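Local coordinates for protein sialidase B (Streptococcus pneumoniae TIGR4, PDB 4XJZ) that hydrolyses the glycosidic linkages that hold terminal sialic acid residues on oligosaccharides, glycoproteins and glycolipids, at residues 14-19 and 150-155; 202-207 and 267-272; 418-423 and 436-441; 585-590 and 601-606. The protein carries 1 engineered substitution. All coordinates share one frame; numbering follows the deposited sequence. Where two conformers were deposited one is given.

Contact 1: residues 14-19 and 150-155. With PO4 (phosphate ion), chain B.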
# COMPACT_ATOMS: atom_id res chain seq x y z
N ASN A 14 -2.71 20.59 -28.00
CA ASN A 14 -4.11 20.69 -28.40
C ASN A 14 -4.28 20.81 -29.91
O ASN A 14 -5.13 21.55 -30.40
CB ASN A 14 -4.81 21.83 -27.66
CG ASN A 14 -4.96 21.56 -26.18
OD1 ASN A 14 -5.40 20.48 -25.79
ND2 ASN A 14 -4.56 22.51 -25.35
N LYS A 15 -3.43 20.08 -30.62
CA LYS A 15 -3.47 20.01 -32.07
C LYS A 15 -2.87 18.69 -32.49
O LYS A 15 -1.68 18.42 -32.24
CB LYS A 15 -2.67 21.17 -32.67
CG LYS A 15 -2.68 21.22 -34.19
CD LYS A 15 -2.08 22.52 -34.68
CE LYS A 15 -2.04 22.58 -36.20
NZ LYS A 15 -1.31 23.80 -36.66
N SER A 16 -3.68 17.84 -33.13
CA SER A 16 -3.24 16.50 -33.47
C SER A 16 -2.19 16.51 -34.58
O SER A 16 -2.07 17.47 -35.35
CB SER A 16 -4.42 15.62 -33.87
OG SER A 16 -4.90 15.92 -35.17
N ILE A 17 -1.41 15.43 -34.65
CA ILE A 17 -0.40 15.28 -35.68
C ILE A 17 -0.74 14.07 -36.53
O ILE A 17 -0.96 12.98 -36.01
CB ILE A 17 1.01 15.13 -35.07
CG1 ILE A 17 1.35 16.36 -34.22
CG2 ILE A 17 2.05 14.92 -36.15
CD1 ILE A 17 2.62 16.23 -33.41
N ASP A 18 -0.80 14.28 -37.85
CA ASP A 18 -1.16 13.22 -38.78
C ASP A 18 0.09 12.45 -39.22
O ASP A 18 1.01 13.02 -39.80
CB ASP A 18 -1.88 13.82 -39.99
CG ASP A 18 -2.44 12.78 -40.93
OD1 ASP A 18 -2.74 13.14 -42.09
OD2 ASP A 18 -2.59 11.61 -40.53
N ILE A 19 0.11 11.15 -38.94
CA ILE A 19 1.21 10.29 -39.35
C ILE A 19 0.73 9.16 -40.25
O ILE A 19 1.40 8.13 -40.39
CB ILE A 19 1.97 9.72 -38.12
CG1 ILE A 19 1.03 8.93 -37.21
CG2 ILE A 19 2.65 10.85 -37.35
CD1 ILE A 19 1.74 8.20 -36.08
N LEU A 150 -1.50 11.29 -33.74
CA LEU A 150 -0.93 11.51 -32.42
C LEU A 150 -1.66 12.69 -31.75
O LEU A 150 -1.86 13.73 -32.38
CB LEU A 150 0.57 11.80 -32.51
CG LEU A 150 1.40 10.73 -33.22
CD1 LEU A 150 2.86 11.14 -33.27
CD2 LEU A 150 1.25 9.39 -32.52
N GLY A 151 -2.08 12.50 -30.51
CA GLY A 151 -2.65 13.59 -29.74
C GLY A 151 -4.13 13.87 -29.95
O GLY A 151 -4.63 14.91 -29.52
N ALA A 152 -4.82 12.95 -30.63
CA ALA A 152 -6.27 12.96 -30.79
C ALA A 152 -6.69 11.69 -31.49
O ALA A 152 -5.85 10.90 -31.91
CB ALA A 152 -6.73 14.18 -31.59
N VAL A 153 -8.00 11.49 -31.63
CA VAL A 153 -8.54 10.48 -32.53
C VAL A 153 -9.42 11.25 -33.52
O VAL A 153 -10.26 12.04 -33.11
CB VAL A 153 -9.43 9.46 -31.79
CG1 VAL A 153 -10.05 8.48 -32.78
CG2 VAL A 153 -8.63 8.70 -30.72
N ASN A 154 -9.19 11.03 -34.82
CA ASN A 154 -10.02 11.66 -35.85
C ASN A 154 -11.29 10.86 -36.05
O ASN A 154 -11.25 9.76 -36.58
CB ASN A 154 -9.23 11.74 -37.17
CG ASN A 154 -9.99 12.47 -38.26
OD1 ASN A 154 -11.22 12.47 -38.29
ND2 ASN A 154 -9.26 13.08 -39.19
N ARG A 155 -12.41 11.43 -35.62
CA ARG A 155 -13.72 10.82 -35.85
C ARG A 155 -14.58 11.77 -36.69
O ARG A 155 -14.82 12.91 -36.29
CB ARG A 155 -14.41 10.50 -34.53
CG ARG A 155 -13.56 9.70 -33.54
CD ARG A 155 -14.24 9.62 -32.18
NE ARG A 155 -15.33 8.65 -32.18
CZ ARG A 155 -16.23 8.55 -31.20
NH1 ARG A 155 -16.19 9.37 -30.16
NH2 ARG A 155 -17.19 7.63 -31.28
P PO4 B . -18.22 7.54 -27.86
O1 PO4 B . -18.14 8.99 -28.29
O2 PO4 B . -19.35 7.38 -26.88
O3 PO4 B . -16.89 7.15 -27.22
O4 PO4 B . -18.50 6.66 -29.05
O HOH W 1 -2.77 17.48 -29.32
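Ile17 and Leu150 face each other as an antiparallel hydrogen-bonded pair. Two bonds close the ring: Ile17 N to Leu150 O and Leu150 N to Ile17 O, with N-H...O angles of 164° and 171°. The Ile17 and Leu150 side chains share one face of the sheet, with Ile17 CB 4.2 Å from Leu150 CB. The tight part lies beside this pair. Ile19 CG1 sits between the backbone N and the carbonyl carbon (chi1 58°), and this sends CD1 across the end of Leu150 at about a right angle, 3.8 Å from Leu150 CD2. Ser16 CB packs 3.6 Å from Ala152 CB, while Ser16 OG bonds to Glu159. The looser part starts at Lys15, an exposed residue whose CB points away from segment 150-155. Here a water bridges the backbones. It accepts from Lys15 N (3.0 Å) and donates to Gly151 O (3.2 Å). Arg155 does not touch segment 14-19. Its NH1 donates almost straight to O1 of a phosphate ion at 2.7 Å, and its NH2 donates to O4. The ion, probably from the crystallisation liquor, also binds Arg79. Strand 17-18 is the outermost strand of its antiparallel sheet, next to strand 147-150. This sheet is consistent with the concanavalin-like beta sandwich of the sialidase N-terminal domain. Strand 5-13 packs on the shared face through Tyr10, which touches both Ile17 and Leu150.

Contact 2: residues 202-207 and 267-272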
# COMPACT_ATOMS: atom_id res chain seq x y z
N GLN A 202 4.53 -13.48 -2.67
CA GLN A 202 3.45 -13.97 -3.52
C GLN A 202 2.12 -13.28 -3.25
O GLN A 202 1.08 -13.78 -3.64
CB GLN A 202 3.32 -15.50 -3.44
CG GLN A 202 4.48 -16.22 -4.15
CD GLN A 202 4.50 -15.99 -5.67
OE1 GLN A 202 5.44 -15.41 -6.22
NE2 GLN A 202 3.48 -16.49 -6.35
N ALA A 203 2.17 -12.12 -2.61
CA ALA A 203 0.97 -11.28 -2.54
C ALA A 203 0.92 -10.39 -3.77
O ALA A 203 1.92 -9.82 -4.18
CB ALA A 203 1.00 -10.43 -1.28
N ASN A 204 -0.27 -10.24 -4.35
CA ASN A 204 -0.37 -9.43 -5.55
C ASN A 204 -0.60 -7.95 -5.24
O ASN A 204 -0.55 -7.12 -6.14
CB ASN A 204 -1.48 -9.95 -6.46
CG ASN A 204 -1.31 -9.49 -7.91
OD1 ASN A 204 -0.20 -9.23 -8.39
ND2 ASN A 204 -2.42 -9.39 -8.63
N TYR A 205 -0.82 -7.65 -3.95
CA TYR A 205 -1.15 -6.29 -3.50
C TYR A 205 -0.35 -5.94 -2.26
O TYR A 205 -0.01 -6.82 -1.47
CB TYR A 205 -2.66 -6.17 -3.21
CG TYR A 205 -3.44 -6.68 -4.38
CD1 TYR A 205 -3.63 -5.89 -5.51
CD2 TYR A 205 -3.88 -8.00 -4.42
CE1 TYR A 205 -4.28 -6.39 -6.63
CE2 TYR A 205 -4.55 -8.51 -5.53
CZ TYR A 205 -4.74 -7.69 -6.62
OH TYR A 205 -5.38 -8.17 -7.73
N PHE A 206 -0.06 -4.65 -2.11
CA PHE A 206 0.69 -4.14 -0.96
C PHE A 206 0.05 -2.86 -0.48
O PHE A 206 -0.46 -2.06 -1.27
CB PHE A 206 2.16 -3.91 -1.34
CG PHE A 206 2.86 -5.18 -1.73
CD1 PHE A 206 3.35 -6.04 -0.76
CD2 PHE A 206 2.98 -5.54 -3.07
CE1 PHE A 206 3.97 -7.24 -1.11
CE2 PHE A 206 3.58 -6.74 -3.43
CZ PHE A 206 4.08 -7.59 -2.45
N ARG A 207 0.07 -2.68 0.84
CA ARG A 207 -0.51 -1.49 1.46
C ARG A 207 0.26 -1.19 2.71
O ARG A 207 0.92 -2.07 3.28
CB ARG A 207 -1.96 -1.75 1.88
CG ARG A 207 -2.94 -1.95 0.76
CD ARG A 207 -3.28 -0.63 0.14
NE ARG A 207 -3.89 0.33 1.08
CZ ARG A 207 -5.17 0.36 1.40
NH1 ARG A 207 -5.99 -0.56 0.91
NH2 ARG A 207 -5.65 1.28 2.24
N LEU A 267 -0.96 -15.67 -5.32
CA LEU A 267 -0.91 -14.46 -6.14
C LEU A 267 -2.16 -14.48 -7.00
O LEU A 267 -2.25 -15.28 -7.94
CB LEU A 267 0.33 -14.47 -7.02
CG LEU A 267 0.74 -13.19 -7.73
CD1 LEU A 267 1.33 -12.23 -6.73
CD2 LEU A 267 1.77 -13.48 -8.82
N VAL A 268 -3.12 -13.64 -6.66
CA VAL A 268 -4.42 -13.70 -7.30
C VAL A 268 -4.75 -12.37 -7.95
O VAL A 268 -4.51 -11.31 -7.38
CB VAL A 268 -5.53 -14.05 -6.27
CG1 VAL A 268 -6.88 -14.18 -6.97
CG2 VAL A 268 -5.20 -15.34 -5.53
N TYR A 269 -5.30 -12.42 -9.16
CA TYR A 269 -5.78 -11.22 -9.81
C TYR A 269 -7.20 -10.96 -9.32
O TYR A 269 -8.16 -11.57 -9.81
CB TYR A 269 -5.69 -11.38 -11.33
CG TYR A 269 -4.26 -11.59 -11.79
CD1 TYR A 269 -3.60 -10.61 -12.53
CD2 TYR A 269 -3.56 -12.74 -11.45
CE1 TYR A 269 -2.29 -10.80 -12.93
CE2 TYR A 269 -2.26 -12.93 -11.84
CZ TYR A 269 -1.63 -11.96 -12.58
OH TYR A 269 -0.32 -12.16 -12.97
N TRP A 270 -7.33 -10.06 -8.35
CA TRP A 270 -8.62 -9.85 -7.69
C TRP A 270 -9.53 -9.08 -8.63
O TRP A 270 -9.10 -8.13 -9.28
CB TRP A 270 -8.43 -9.10 -6.36
CG TRP A 270 -9.39 -9.55 -5.30
CD1 TRP A 270 -10.47 -8.87 -4.82
CD2 TRP A 270 -9.37 -10.80 -4.61
NE1 TRP A 270 -11.11 -9.62 -3.85
CE2 TRP A 270 -10.45 -10.81 -3.71
CE3 TRP A 270 -8.50 -11.91 -4.64
CZ2 TRP A 270 -10.71 -11.89 -2.86
CZ3 TRP A 270 -8.75 -12.97 -3.81
CH2 TRP A 270 -9.85 -12.97 -2.93
N PRO A 271 -10.80 -9.50 -8.74
CA PRO A 271 -11.67 -8.85 -9.72
C PRO A 271 -11.95 -7.39 -9.39
O PRO A 271 -12.11 -7.03 -8.21
CB PRO A 271 -12.95 -9.67 -9.64
CG PRO A 271 -12.94 -10.34 -8.33
CD PRO A 271 -11.47 -10.60 -8.03
N ARG A 272 -12.03 -6.56 -10.44
CA ARG A 272 -12.22 -5.12 -10.29
C ARG A 272 -13.60 -4.69 -10.79
O ARG A 272 -13.94 -3.51 -10.74
CB ARG A 272 -11.10 -4.36 -11.03
CG ARG A 272 -9.66 -4.82 -10.67
CD ARG A 272 -8.59 -3.79 -11.09
NE ARG A 272 -8.78 -2.62 -10.26
CZ ARG A 272 -9.41 -1.51 -10.65
NH1 ARG A 272 -9.81 -1.36 -11.90
NH2 ARG A 272 -9.58 -0.53 -9.78
O HOH W 2 -2.59 -12.13 -4.11
O HOH W 3 -6.74 -6.77 -9.39
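The Tyr205 side chain reaches across to the backbone of segment 267-272 and meets Trp270 at about a right angle. Trp270 N donates to Tyr205 OH at 2.8 Å, near the ring plane. Trp270 CB sits 4.0 Å from Tyr205 CZ, while the indole leads away and its NE1 bonds to Ser279. A water gives the hydroxyl a second partner: it accepts from Tyr205 OH at 2.6 Å and donates to Trp270 O. The hydroxyl thus accepts from Trp270 N and donates to the water.

Asn204 lies against the ring of Tyr205, with its CB over one face near the rim. Asn204 CB points toward the other segment, and CG is anti to the backbone N (chi1 -159°), which carries the amide to Val268 O. Asn204 ND2 donates to Val268 O at 3.1 Å, but the bond is bent (142°). The donor stands well above the carbonyl plane, 52° out of it. Asn204 OD1 is held by Ser197. Leu267 crosses Asn204 at about a right angle and puts CD1 3.6 Å from Asn204 CB. A second water joins the backbones, accepting from Asn204 N and Val268 N.

The contact ties a long loop to the start of strand 205-207. That strand carries Arg207, probably a substrate-binding residue, as in related family 33 sialidases with a beta-propeller catalytic domain.

Contact 3: residues 418-423 and 436-441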
# COMPACT_ATOMS: atom_id res chain seq x y z
N THR A 418 -11.72 -10.69 18.15
CA THR A 418 -11.48 -9.27 18.32
C THR A 418 -10.06 -8.97 17.85
O THR A 418 -9.35 -9.88 17.44
CB THR A 418 -11.65 -8.84 19.80
OG1 THR A 418 -11.69 -7.41 19.90
CG2 THR A 418 -10.53 -9.39 20.68
N ASN A 419 -9.66 -7.70 17.89
CA ASN A 419 -8.33 -7.31 17.43
C ASN A 419 -7.32 -7.32 18.56
O ASN A 419 -7.67 -7.00 19.70
CB ASN A 419 -8.36 -5.92 16.79
CG ASN A 419 -8.92 -4.86 17.72
OD1 ASN A 419 -10.11 -4.89 18.06
ND2 ASN A 419 -8.08 -3.93 18.14
N TYR A 420 -6.07 -7.66 18.23
CA TYR A 420 -4.97 -7.69 19.19
C TYR A 420 -3.80 -6.89 18.62
O TYR A 420 -3.81 -6.51 17.46
CB TYR A 420 -4.50 -9.12 19.43
CG TYR A 420 -5.60 -10.05 19.91
CD1 TYR A 420 -5.76 -10.34 21.26
CD2 TYR A 420 -6.48 -10.64 19.00
CE1 TYR A 420 -6.77 -11.18 21.70
CE2 TYR A 420 -7.50 -11.48 19.43
CZ TYR A 420 -7.63 -11.75 20.78
OH TYR A 420 -8.64 -12.58 21.21
N ILE A 421 -2.79 -6.62 19.45
CA ILE A 421 -1.53 -6.10 18.92
C ILE A 421 -0.46 -7.13 19.24
O ILE A 421 -0.45 -7.68 20.34
CB ILE A 421 -1.14 -4.74 19.53
CG1 ILE A 421 -2.14 -3.65 19.15
CG2 ILE A 421 0.23 -4.29 19.02
CD1 ILE A 421 -1.86 -2.30 19.80
N ALA A 422 0.40 -7.41 18.27
CA ALA A 422 1.53 -8.32 18.48
C ALA A 422 2.85 -7.60 18.27
O ALA A 422 2.93 -6.58 17.57
CB ALA A 422 1.44 -9.49 17.55
N MET A 423 3.89 -8.18 18.84
CA MET A 423 5.26 -7.68 18.70
C MET A 423 6.18 -8.80 18.25
O MET A 423 6.04 -9.93 18.70
CB MET A 423 5.73 -7.14 20.05
CG MET A 423 7.21 -6.89 20.18
SD MET A 423 7.52 -6.40 21.89
CE MET A 423 9.18 -7.02 22.10
N PHE A 436 6.07 -13.99 16.98
CA PHE A 436 5.42 -12.85 17.65
C PHE A 436 4.85 -13.19 19.04
O PHE A 436 4.52 -14.36 19.32
CB PHE A 436 4.36 -12.19 16.75
CG PHE A 436 3.10 -13.01 16.55
CD1 PHE A 436 2.06 -12.95 17.47
CD2 PHE A 436 2.96 -13.83 15.44
CE1 PHE A 436 0.92 -13.71 17.30
CE2 PHE A 436 1.82 -14.59 15.25
CZ PHE A 436 0.80 -14.53 16.19
N LYS A 437 4.74 -12.18 19.90
CA LYS A 437 4.03 -12.33 21.17
C LYS A 437 2.92 -11.29 21.19
O LYS A 437 3.09 -10.18 20.69
CB LYS A 437 4.96 -12.11 22.37
CG LYS A 437 5.29 -10.65 22.66
CD LYS A 437 5.85 -10.43 24.07
CE LYS A 437 6.05 -8.95 24.35
NZ LYS A 437 7.10 -8.71 25.38
N LEU A 438 1.78 -11.66 21.76
CA LEU A 438 0.71 -10.69 21.95
C LEU A 438 1.06 -9.71 23.07
O LEU A 438 1.65 -10.10 24.09
CB LEU A 438 -0.59 -11.41 22.28
CG LEU A 438 -1.18 -12.31 21.20
CD1 LEU A 438 -2.46 -12.98 21.69
CD2 LEU A 438 -1.44 -11.55 19.91
N LEU A 439 0.71 -8.44 22.88
CA LEU A 439 0.79 -7.46 23.95
C LEU A 439 -0.44 -7.63 24.84
O LEU A 439 -1.48 -8.08 24.37
CB LEU A 439 0.84 -6.03 23.40
CG LEU A 439 2.06 -5.57 22.61
CD1 LEU A 439 2.25 -4.06 22.75
CD2 LEU A 439 3.30 -6.31 23.03
N PRO A 440 -0.32 -7.26 26.13
CA PRO A 440 -1.47 -7.34 27.05
C PRO A 440 -2.49 -6.26 26.73
O PRO A 440 -2.18 -5.33 25.98
CB PRO A 440 -0.82 -7.07 28.41
CG PRO A 440 0.32 -6.19 28.10
CD PRO A 440 0.87 -6.70 26.79
N PRO A 441 -3.70 -6.37 27.30
CA PRO A 441 -4.67 -5.28 27.14
C PRO A 441 -4.26 -4.09 28.00
O PRO A 441 -3.68 -4.29 29.07
CB PRO A 441 -5.97 -5.89 27.66
CG PRO A 441 -5.53 -6.95 28.62
CD PRO A 441 -4.27 -7.51 28.05
O HOH W 4 -3.45 -7.27 22.30
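Ala422 and Leu438 pair across two antiparallel strands in a non-hydrogen-bonded position, with Met423 and Lys437 as the hydrogen-bonded pair beside them. Strands 420-426 and 437-438 form a beta hairpin at the edge of a sheet, and BNR repeat 424-435 fills the connection between the two segments. Three backbone bonds cross. Met423 N donates to Lys437 O, and Lys437 N donates back to Met423 O. Leu439 N reaches Ile421 O at 2.9 Å. Two CA-H...O contacts add to this, from Ala422 CA to Lys437 O (3.3 Å) and from Phe436 CA to Met423 O (3.2 Å). A water extends the ladder, accepting from Ile421 N and donating to Leu439 O.

Apolar contacts cover both faces. On one, Phe436 CG lies between the backbone N and the carbonyl carbon (chi1 71°), which sets Phe436 CD1 3.5 Å from Ala422 CB. The Phe436 ring also meets Tyr370 and Phe287. Leu438 CD2 lies 3.9 Å from Tyr420 CB. On the other, Met423 and Lys437 run side by side as extended chains, with Met423 SD 3.8 Å from Lys437 CE. Leu439 CD2 packs on Met423 CB, 3.9 Å away.

The polar ends turn to partners beyond the hairpin: Lys437 NZ bonds to Gly485 O, and Tyr420 OH to Thr416 O. The chemistry implies a contact held by main-chain hydrogen bonds flanked by mostly apolar, largely buried side chains.

Contact 4: residues 585-590 and 601-606. Engineered in segment 601-606: Gly605 (natural residue Asp).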
# COMPACT_ATOMS: atom_id res chain seq x y z
N GLN A 585 2.37 15.68 -1.02
CA GLN A 585 3.40 16.66 -0.72
C GLN A 585 4.30 16.24 0.42
O GLN A 585 3.91 15.50 1.32
CB GLN A 585 2.78 18.02 -0.37
CG GLN A 585 2.00 18.69 -1.49
CD GLN A 585 1.55 20.09 -1.11
OE1 GLN A 585 1.55 20.45 0.07
NE2 GLN A 585 1.16 20.88 -2.10
N LEU A 586 5.54 16.72 0.36
CA LEU A 586 6.37 16.82 1.54
C LEU A 586 6.30 18.29 1.97
O LEU A 586 6.41 19.19 1.13
CB LEU A 586 7.82 16.46 1.23
CG LEU A 586 8.07 15.01 0.80
CD1 LEU A 586 9.57 14.70 0.80
CD2 LEU A 586 7.35 14.05 1.70
N VAL A 587 6.09 18.53 3.26
CA VAL A 587 5.97 19.89 3.77
C VAL A 587 7.06 20.08 4.82
O VAL A 587 7.14 19.32 5.79
CB VAL A 587 4.58 20.16 4.38
CG1 VAL A 587 4.43 21.62 4.78
CG2 VAL A 587 3.50 19.78 3.38
N VAL A 588 7.92 21.07 4.60
CA VAL A 588 9.03 21.32 5.51
C VAL A 588 8.65 22.44 6.45
O VAL A 588 8.31 23.55 6.01
CB VAL A 588 10.29 21.71 4.75
CG1 VAL A 588 11.46 21.92 5.72
CG2 VAL A 588 10.66 20.65 3.72
N GLY A 589 8.67 22.16 7.75
CA GLY A 589 8.39 23.18 8.75
C GLY A 589 9.63 23.52 9.56
O GLY A 589 10.43 22.65 9.89
N LEU A 590 9.77 24.80 9.90
CA LEU A 590 10.88 25.25 10.73
C LEU A 590 10.39 25.56 12.14
O LEU A 590 9.38 26.25 12.33
CB LEU A 590 11.57 26.46 10.10
CG LEU A 590 12.02 26.25 8.66
CD1 LEU A 590 12.73 27.48 8.10
CD2 LEU A 590 12.90 25.01 8.52
N LYS A 601 7.00 26.18 5.91
CA LYS A 601 7.56 27.14 4.98
C LYS A 601 7.68 26.65 3.53
O LYS A 601 7.55 27.43 2.59
CB LYS A 601 8.93 27.57 5.50
CG LYS A 601 9.54 28.76 4.77
CD LYS A 601 10.86 29.15 5.42
CE LYS A 601 11.53 30.27 4.66
NZ LYS A 601 12.84 30.61 5.29
N TYR A 602 7.95 25.36 3.35
CA TYR A 602 8.14 24.80 2.00
C TYR A 602 7.17 23.66 1.72
O TYR A 602 6.96 22.80 2.58
CB TYR A 602 9.57 24.30 1.83
CG TYR A 602 10.64 25.35 2.02
CD1 TYR A 602 10.91 26.28 1.03
CD2 TYR A 602 11.38 25.40 3.19
CE1 TYR A 602 11.89 27.23 1.20
CE2 TYR A 602 12.37 26.35 3.37
CZ TYR A 602 12.62 27.26 2.37
OH TYR A 602 13.60 28.21 2.54
N HIS A 603 6.59 23.66 0.53
CA HIS A 603 5.72 22.58 0.06
C HIS A 603 6.30 22.00 -1.22
O HIS A 603 6.45 22.72 -2.21
CB HIS A 603 4.31 23.11 -0.23
CG HIS A 603 3.53 23.49 0.99
ND1 HIS A 603 2.42 22.80 1.40
CD2 HIS A 603 3.71 24.50 1.87
CE1 HIS A 603 1.94 23.36 2.50
NE2 HIS A 603 2.71 24.39 2.81
N TYR A 604 6.62 20.71 -1.21
CA TYR A 604 7.08 20.04 -2.42
C TYR A 604 6.03 19.07 -2.93
O TYR A 604 5.61 18.15 -2.23
CB TYR A 604 8.38 19.27 -2.16
CG TYR A 604 8.77 18.37 -3.31
CD1 TYR A 604 9.33 18.89 -4.47
CD2 TYR A 604 8.55 17.00 -3.25
CE1 TYR A 604 9.66 18.07 -5.53
CE2 TYR A 604 8.89 16.16 -4.30
CZ TYR A 604 9.44 16.71 -5.44
OH TYR A 604 9.77 15.89 -6.49
N GLY A 605 5.65 19.26 -4.19
CA GLY A 605 4.65 18.45 -4.84
C GLY A 605 5.29 17.16 -5.38
O GLY A 605 6.16 17.21 -6.27
N ILE A 606 4.93 16.04 -4.83
CA ILE A 606 5.53 14.74 -5.18
C ILE A 606 5.16 14.34 -6.61
O ILE A 606 5.96 13.79 -7.36
CB ILE A 606 5.13 13.63 -4.18
CG1 ILE A 606 5.71 13.91 -2.79
CG2 ILE A 606 5.55 12.24 -4.69
CD1 ILE A 606 5.15 13.02 -1.70
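This is an antiparallel strand pair within the hairpin of strands 584-592 and 597-605, and strand 597-605 is the outer strand of its four-stranded sheet. The backbone bonds follow the register. Leu586 and Tyr604 exchange two, the one from Tyr604 N to Leu586 O being 2.8 Å long. Val588 N donates to Tyr602 O. Val588 O then takes two donors, Lys601 N at 2.9 Å and Tyr602 N at 3.2 Å. Two residues thus face one, which is a classic beta bulge. Such four-stranded antiparallel sheets are the blades of the sialidase propeller. On one face, His603 ND1 donates to Gln585 OE1 at 2.8 Å, almost straight (172°). The acceptor lies in the ring plane, while the amide is turned 73° from it. Asn576 also donates to that oxygen, so two partners grip it. Val587 CG1, anti to the backbone N (chi1 -174°), sits over the His603 ring, 3.9 Å from the centroid, as a CH-pi contact. Gly605, an engineered substitution of the natural Asp, pairs with Gln585 at a non-hydrogen-bonded position. On the other face, Val588 CB meets Tyr602 CB at 4.0 Å, and Leu657 of the C-terminal helix packs on Leu586, Val588 and Tyr604.

Overall arrangement
Contact 1 belongs to the N-terminal domain. Its centre is about 59 Å from that of contact 3, on the other side of the chain's centre. Contacts 3 and 4 are both hairpins in the BNR repeat-like region, with centres about 36 Å apart. Contact 2 is the most central of the four, about 11 Å from the chain centre. Contacts 1 and 3 are buried; contacts 2 and 4 are partly buried. No two contacts touch. Contacts 3 and 4 rest on antiparallel ladders, contact 1 on one bridged pair. Contact 2 has no ladder and relies on side-chain-to-backbone bonds and bridging waters. Contact 4 adds a histidine-glutamine bond, whereas contact 3 adds mostly apolar cover.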